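Local coordinates for protein CT296 (Chlamydia trachomatis, PDB 3QH6) that is of unknown function but structurally resembles Fe(II) 2-oxoglutarate-dependent enzymes, at residues 101-114 with 124-136. Sequence-based numbering, arbitrary orientation.
Sequences QEEILFDDCDCSVL and WGLFFSGEYPQDV
The beta hairpin of strands 111-116 and 125-128 pairs Ser112 with Phe128 and Leu114 with Leu126, each through two backbone hydrogen bonds; Ser112 N to Phe128 O, at 2.8 Å, is nearly straight (166°). Between them, the non-hydrogen-bonded pair Val113 and Phe127 sends its side chains together to the face packed by helix 77-85, Val113 CG2 lying 3.4 Å from Phe127 CD2, while Cys111 SG meets the same ring at its edge. On the other face, Phe128 CG stands between its own backbone N and carbonyl carbon (chi1 65°), which brings the ring back over the neighbouring strand, where Ser112 CB makes a CH-pi contact toward the rim of one face, 3.8 Å from the ring centroid. Ser112 OG is hydrogen-bonded to Arg149 NH1 of strand 145-151. Beyond the paired strands, the segment leading into 111-116 and the one leaving 125-128 stay together. Ile104 CD1 sits almost centrally over the Tyr132 ring, a CH-pi contact 3.8 Å from its centroid, and Leu114 CG approaches Tyr132 CE1 to 3.9 Å; the Tyr132 hydroxyl is hydrogen-bonded to Phe137 O. Waters bridge the backbones here: one joins Ile104 O to Tyr132 N, another Leu105 O to Gly130 O. Such a hairpin, flanked by strands 20-23 and 145-151 in an antiparallel sheet, is consistent with the cupin-type beta fold.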
# COMPACT_ATOMS: atom_id res chain seq x y z
N GLN A 101 8.09 -9.12 6.03
CA GLN A 101 6.81 -9.46 5.41
C GLN A 101 6.00 -10.42 6.27
O GLN A 101 4.78 -10.50 6.13
CB GLN A 101 6.97 -10.00 3.99
CG GLN A 101 7.44 -11.42 3.86
CD GLN A 101 7.17 -11.97 2.46
OE1 GLN A 101 7.70 -11.46 1.47
NE2 GLN A 101 6.30 -12.97 2.37
N GLU A 102 6.67 -11.14 7.17
CA GLU A 102 6.03 -12.10 8.04
C GLU A 102 5.07 -11.41 9.01
O GLU A 102 4.23 -12.06 9.65
CB GLU A 102 7.09 -12.87 8.83
CG GLU A 102 7.90 -13.86 8.00
CD GLU A 102 8.99 -13.20 7.14
OE1 GLU A 102 9.37 -12.04 7.42
OE2 GLU A 102 9.46 -13.85 6.18
N GLU A 103 5.20 -10.09 9.11
CA GLU A 103 4.42 -9.31 10.07
C GLU A 103 3.05 -8.97 9.49
O GLU A 103 2.12 -8.55 10.20
CB GLU A 103 5.21 -8.04 10.46
CG GLU A 103 6.40 -8.36 11.39
CD GLU A 103 7.33 -7.18 11.62
OE1 GLU A 103 7.32 -6.23 10.80
OE2 GLU A 103 8.07 -7.21 12.62
N ILE A 104 2.90 -9.21 8.20
CA ILE A 104 1.66 -8.92 7.50
C ILE A 104 0.74 -10.11 7.64
O ILE A 104 0.89 -11.11 6.93
CB ILE A 104 1.94 -8.73 5.99
CG1 ILE A 104 3.02 -7.66 5.78
CG2 ILE A 104 0.64 -8.38 5.25
CD1 ILE A 104 3.42 -7.50 4.33
N LEU A 105 -0.21 -10.03 8.56
CA LEU A 105 -1.06 -11.21 8.82
C LEU A 105 -2.39 -11.07 8.09
O LEU A 105 -2.64 -10.05 7.48
CB LEU A 105 -1.31 -11.34 10.33
CG LEU A 105 -0.02 -11.23 11.12
CD1 LEU A 105 -0.29 -11.15 12.63
CD2 LEU A 105 0.82 -12.43 10.78
N PHE A 106 -3.23 -12.10 8.15
CA PHE A 106 -4.53 -12.03 7.48
C PHE A 106 -5.41 -10.87 7.99
O PHE A 106 -5.52 -10.62 9.19
CB PHE A 106 -5.30 -13.37 7.65
CG PHE A 106 -6.67 -13.37 7.01
CD1 PHE A 106 -6.80 -13.48 5.64
CD2 PHE A 106 -7.83 -13.27 7.77
CE1 PHE A 106 -8.05 -13.47 5.04
CE2 PHE A 106 -9.07 -13.27 7.16
CZ PHE A 106 -9.17 -13.37 5.78
N ASP A 107 -6.07 -10.18 7.05
CA ASP A 107 -7.06 -9.16 7.36
C ASP A 107 -8.17 -9.35 6.34
O ASP A 107 -7.90 -9.57 5.16
CB ASP A 107 -6.42 -7.75 7.25
CG ASP A 107 -7.35 -6.64 7.70
OD1 ASP A 107 -8.37 -6.40 7.02
OD2 ASP A 107 -7.03 -5.94 8.70
N ASP A 108 -9.42 -9.28 6.78
CA ASP A 108 -10.53 -9.61 5.88
C ASP A 108 -11.06 -8.40 5.11
O ASP A 108 -12.13 -8.50 4.48
CB ASP A 108 -11.68 -10.31 6.67
CG ASP A 108 -12.43 -9.36 7.60
OD1 ASP A 108 -11.90 -8.26 7.88
OD2 ASP A 108 -13.53 -9.73 8.08
N CYS A 109 -10.32 -7.28 5.11
CA CYS A 109 -10.76 -6.08 4.38
C CYS A 109 -10.95 -6.33 2.87
O CYS A 109 -10.47 -7.31 2.33
CB CYS A 109 -9.78 -4.90 4.60
SG CYS A 109 -8.09 -5.23 3.91
N ASP A 110 -11.67 -5.43 2.19
CA ASP A 110 -11.93 -5.59 0.76
C ASP A 110 -10.62 -5.66 -0.02
O ASP A 110 -10.48 -6.45 -0.95
CB ASP A 110 -12.78 -4.42 0.23
CG ASP A 110 -14.13 -4.34 0.88
OD1 ASP A 110 -14.18 -4.12 2.11
OD2 ASP A 110 -15.15 -4.47 0.16
N CYS A 111 -9.64 -4.82 0.34
CA CYS A 111 -8.39 -4.78 -0.45
C CYS A 111 -7.28 -4.23 0.41
O CYS A 111 -7.49 -3.25 1.13
CB CYS A 111 -8.56 -3.88 -1.68
SG CYS A 111 -7.16 -4.04 -2.88
N SER A 112 -6.09 -4.83 0.36
CA SER A 112 -4.94 -4.22 1.03
C SER A 112 -3.95 -3.61 0.02
O SER A 112 -3.90 -4.01 -1.16
CB SER A 112 -4.23 -5.25 1.92
OG SER A 112 -5.10 -5.75 2.93
N VAL A 113 -3.12 -2.68 0.47
CA VAL A 113 -2.02 -2.23 -0.36
C VAL A 113 -0.76 -2.27 0.46
O VAL A 113 -0.72 -1.71 1.56
CB VAL A 113 -2.24 -0.80 -0.89
CG1 VAL A 113 -0.95 -0.28 -1.60
CG2 VAL A 113 -3.42 -0.77 -1.82
N LEU A 114 0.26 -2.94 -0.04
CA LEU A 114 1.56 -2.94 0.63
C LEU A 114 2.37 -1.91 -0.13
O LEU A 114 2.57 -2.05 -1.32
CB LEU A 114 2.20 -4.34 0.55
CG LEU A 114 3.60 -4.57 1.15
CD1 LEU A 114 4.67 -3.71 0.48
CD2 LEU A 114 3.58 -4.32 2.62
N TRP A 124 7.21 1.19 -4.75
CA TRP A 124 6.50 0.03 -5.34
C TRP A 124 5.31 -0.32 -4.43
O TRP A 124 5.43 -0.24 -3.22
CB TRP A 124 7.41 -1.20 -5.46
CG TRP A 124 8.46 -1.15 -6.58
CD1 TRP A 124 9.41 -0.19 -6.80
CD2 TRP A 124 8.67 -2.15 -7.59
NE1 TRP A 124 10.19 -0.52 -7.88
CE2 TRP A 124 9.76 -1.72 -8.39
CE3 TRP A 124 8.04 -3.37 -7.90
CZ2 TRP A 124 10.23 -2.47 -9.48
CZ3 TRP A 124 8.51 -4.11 -8.98
CH2 TRP A 124 9.59 -3.65 -9.76
N GLY A 125 4.17 -0.68 -5.00
CA GLY A 125 3.05 -1.10 -4.16
C GLY A 125 2.34 -2.32 -4.72
O GLY A 125 2.28 -2.52 -5.92
N LEU A 126 1.80 -3.14 -3.83
CA LEU A 126 1.10 -4.37 -4.20
C LEU A 126 -0.34 -4.26 -3.72
O LEU A 126 -0.56 -4.06 -2.52
CB LEU A 126 1.80 -5.59 -3.53
CG LEU A 126 1.16 -6.99 -3.69
CD1 LEU A 126 1.22 -7.46 -5.16
CD2 LEU A 126 1.84 -8.02 -2.80
N PHE A 127 -1.32 -4.32 -4.63
CA PHE A 127 -2.72 -4.42 -4.22
C PHE A 127 -3.01 -5.91 -4.09
O PHE A 127 -2.65 -6.68 -4.97
CB PHE A 127 -3.68 -3.89 -5.25
CG PHE A 127 -3.62 -2.39 -5.46
CD1 PHE A 127 -2.63 -1.84 -6.28
CD2 PHE A 127 -4.57 -1.55 -4.88
CE1 PHE A 127 -2.58 -0.46 -6.52
CE2 PHE A 127 -4.53 -0.15 -5.11
CZ PHE A 127 -3.54 0.39 -5.91
N PHE A 128 -3.73 -6.34 -3.05
CA PHE A 128 -4.07 -7.75 -2.94
C PHE A 128 -5.24 -7.91 -2.00
O PHE A 128 -5.55 -7.02 -1.23
CB PHE A 128 -2.87 -8.56 -2.40
CG PHE A 128 -2.46 -8.21 -0.96
CD1 PHE A 128 -2.89 -9.00 0.11
CD2 PHE A 128 -1.64 -7.12 -0.69
CE1 PHE A 128 -2.52 -8.69 1.42
CE2 PHE A 128 -1.27 -6.79 0.61
CZ PHE A 128 -1.71 -7.58 1.67
N SER A 129 -5.88 -9.08 -2.01
CA SER A 129 -6.86 -9.32 -0.97
C SER A 129 -6.54 -10.62 -0.27
O SER A 129 -5.85 -11.46 -0.80
CB SER A 129 -8.30 -9.27 -1.50
OG SER A 129 -8.71 -10.48 -2.05
N GLY A 130 -7.04 -10.78 0.94
CA GLY A 130 -6.72 -11.97 1.73
C GLY A 130 -5.30 -11.98 2.26
O GLY A 130 -4.73 -10.94 2.55
N GLU A 131 -4.72 -13.16 2.40
CA GLU A 131 -3.34 -13.30 2.94
C GLU A 131 -2.31 -12.68 1.99
O GLU A 131 -2.48 -12.71 0.77
CB GLU A 131 -3.02 -14.79 3.15
CG GLU A 131 -4.09 -15.48 4.05
CD GLU A 131 -3.48 -16.28 5.18
OE1 GLU A 131 -2.29 -16.64 5.08
OE2 GLU A 131 -4.20 -16.55 6.17
N TYR A 132 -1.23 -12.15 2.55
CA TYR A 132 -0.14 -11.61 1.74
C TYR A 132 0.39 -12.70 0.81
O TYR A 132 0.68 -13.82 1.27
CB TYR A 132 0.98 -11.07 2.65
CG TYR A 132 2.02 -10.30 1.89
CD1 TYR A 132 1.73 -9.03 1.39
CD2 TYR A 132 3.30 -10.81 1.69
CE1 TYR A 132 2.67 -8.32 0.70
CE2 TYR A 132 4.25 -10.09 0.99
CZ TYR A 132 3.92 -8.84 0.50
OH TYR A 132 4.82 -8.09 -0.19
N PRO A 133 0.52 -12.39 -0.49
CA PRO A 133 0.94 -13.41 -1.46
C PRO A 133 2.42 -13.68 -1.43
O PRO A 133 3.25 -12.75 -1.45
CB PRO A 133 0.54 -12.80 -2.81
CG PRO A 133 0.52 -11.38 -2.60
CD PRO A 133 0.07 -11.16 -1.18
N GLN A 134 2.76 -14.96 -1.40
CA GLN A 134 4.15 -15.39 -1.34
C GLN A 134 4.78 -15.36 -2.72
O GLN A 134 4.12 -15.61 -3.74
CB GLN A 134 4.23 -16.79 -0.72
CG GLN A 134 3.69 -16.85 0.72
CD GLN A 134 4.43 -15.91 1.66
OE1 GLN A 134 3.86 -14.92 2.15
NE2 GLN A 134 5.69 -16.21 1.92
N ASP A 135 6.07 -15.03 -2.75
CA ASP A 135 6.84 -15.00 -3.99
C ASP A 135 6.30 -14.00 -5.00
O ASP A 135 6.29 -14.28 -6.20
CB ASP A 135 6.90 -16.40 -4.61
N VAL A 136 5.83 -12.85 -4.53
CA VAL A 136 5.44 -11.76 -5.42
C VAL A 136 6.29 -10.51 -5.12
O VAL A 136 6.80 -9.87 -6.03
CB VAL A 136 3.91 -11.43 -5.32
CG1 VAL A 136 3.57 -10.18 -6.12
CG2 VAL A 136 3.08 -12.61 -5.81
O HOH W 1 -1.33 -12.29 5.40
O HOH W 2 -3.36 -9.85 4.66
O HOH W 3 -8.44 -9.02 2.60
O HOH W 4 -5.96 -8.23 2.34